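Local coordinates for putative alpha-L-fucosidase (Bacteroides thetaiotaomicron VPI-5482, PDB 3GZA), which probably acts as an alpha-L-fucosidase of glycoside hydrolase family 29, cleaving alpha-L-fucosyl residues from glycans, at residues G220-E223 with T224-E228. Numbering follows the deposited sequence.
Sequences GGSE and TGTVE
This loop follows strand 218-219 of the TIM barrel expected of a family 29 glycosidase, and it folds back on itself so that S222 meets T224. Its two arms, G220-E223 and T224-E228, run in nearly opposite directions, 167° apart. Three hydroxyls form a bent chain, with T224 OG1 at the corner. T224 OG1 is hydrogen-bonded to S222 OG at 2.7 Å and to T226 OG1 at 2.7 Å. The T224 proton is not settled, since it can reach either oxygen. With chi1 at 72° in S222 and 60° in T224, both hydroxyls are swung back over their own backbones, where they face each other. The methyl T224 CG2 also packs beside S222 CB at 3.9 Å.

Two waters join the arms. Water 1 accepts from S222 OG at 2.6 Å. It donates to G220 O at 2.7 Å and to T226 O at 3.0 Å, so three residues grip it. Water 2 lies near S222 O, the N of G225 and T226 O, with the G225 bond weak. At the open end of the turn, V227 CG1 packs on G220 CA at 4.2 Å.

The side chain of E223 extends away from the T224-E228 arm. Its OE1 is hydrogen-bonded to H281 NE2 and W283 NE1, and its OE2 bonds a bound EPE molecule, probably from the crystallisation liquor. The loop is anchored to the barrel by backbone bonding of G220 with M269 in strand 264-273. V227 packs on A268 of the same strand, while E228 reaches K256 and H257 of helix 251-257.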
loop_
_atom_site.group_PDB
_atom_site.type_symbol
_atom_site.label_atom_id
_atom_site.label_comp_id
_atom_site.label_asym_id
_atom_site.label_seq_id
_atom_site.Cartn_x
_atom_site.Cartn_y
_atom_site.Cartn_z
ATOM N N GLY A 220 -15.894 -23.007 -18.710
ATOM C CA GLY A 220 -16.702 -23.544 -19.800
ATOM C C GLY A 220 -17.144 -22.609 -20.903
ATOM O O GLY A 220 -18.105 -22.928 -21.612
ATOM N N GLY A 221 -16.471 -21.481 -21.060
ATOM C CA GLY A 221 -16.704 -20.631 -22.250
ATOM C C GLY A 221 -17.772 -19.549 -22.174
ATOM O O GLY A 221 -17.995 -18.861 -23.189
ATOM N N SER A 222 -18.491 -19.430 -21.053
ATOM C CA SER A 222 -19.483 -18.377 -20.893
ATOM C C SER A 222 -19.754 -18.243 -19.404
ATOM O O SER A 222 -19.327 -19.072 -18.608
ATOM C CB SER A 222 -20.780 -18.720 -21.596
ATOM O OG SER A 222 -21.493 -19.750 -20.903
ATOM N N GLU A 223 -20.420 -17.152 -19.010
ATOM C CA GLU A 223 -20.889 -16.958 -17.640
ATOM C C GLU A 223 -22.426 -17.105 -17.615
ATOM O O GLU A 223 -23.112 -16.430 -16.852
ATOM C CB GLU A 223 -20.460 -15.612 -17.097
ATOM C CG GLU A 223 -18.941 -15.486 -17.038
ATOM C CD GLU A 223 -18.454 -14.212 -16.367
ATOM O OE1 GLU A 223 -19.265 -13.287 -16.152
ATOM O OE2 GLU A 223 -17.248 -14.126 -16.045
ATOM N N THR A 224 -22.939 -18.055 -18.387
ATOM C CA THR A 224 -24.370 -18.350 -18.455
ATOM C C THR A 224 -24.786 -19.411 -17.453
ATOM O O THR A 224 -25.975 -19.697 -17.346
ATOM C CB THR A 224 -24.760 -18.902 -19.831
ATOM O OG1 THR A 224 -24.033 -20.098 -20.075
ATOM C CG2 THR A 224 -24.509 -17.837 -20.958
ATOM N N GLY A 225 -23.832 -19.996 -16.741
ATOM C CA GLY A 225 -24.108 -21.086 -15.822
ATOM C C GLY A 225 -24.430 -22.377 -16.542
ATOM O O GLY A 225 -25.067 -23.265 -15.967
ATOM N N THR A 226 -23.964 -22.491 -17.789
ATOM C CA THR A 226 -24.160 -23.692 -18.610
ATOM C C THR A 226 -22.883 -24.003 -19.344
ATOM O O THR A 226 -21.966 -23.187 -19.402
ATOM C CB THR A 226 -25.249 -23.523 -19.685
ATOM O OG1 THR A 226 -24.801 -22.635 -20.747
ATOM C CG2 THR A 226 -26.529 -23.014 -19.095
ATOM N N VAL A 227 -22.830 -25.216 -19.858
ATOM C CA VAL A 227 -21.857 -25.637 -20.844
ATOM C C VAL A 227 -22.643 -26.150 -22.037
ATOM O O VAL A 227 -23.842 -26.321 -21.974
ATOM C CB VAL A 227 -20.882 -26.706 -20.308
ATOM C CG1 VAL A 227 -19.970 -26.131 -19.229
ATOM C CG2 VAL A 227 -21.621 -27.982 -19.788
ATOM N N GLU A 228 -21.971 -26.484 -23.127
ATOM C CA GLU A 228 -22.640 -27.031 -24.279
ATOM C C GLU A 228 -22.683 -28.547 -24.176
ATOM O O GLU A 228 -22.254 -29.114 -23.167
ATOM C CB GLU A 228 -21.969 -26.541 -25.549
ATOM C CG GLU A 228 -22.046 -25.027 -25.726
ATOM C CD GLU A 228 -23.468 -24.541 -25.861
ATOM O OE1 GLU A 228 -24.187 -25.112 -26.694
ATOM O OE2 GLU A 228 -23.853 -23.566 -25.192
HETATM O O HOH W 1 -20.598 -22.025 -21.824
HETATM O O HOH W 2 -21.054 -21.091 -17.613
#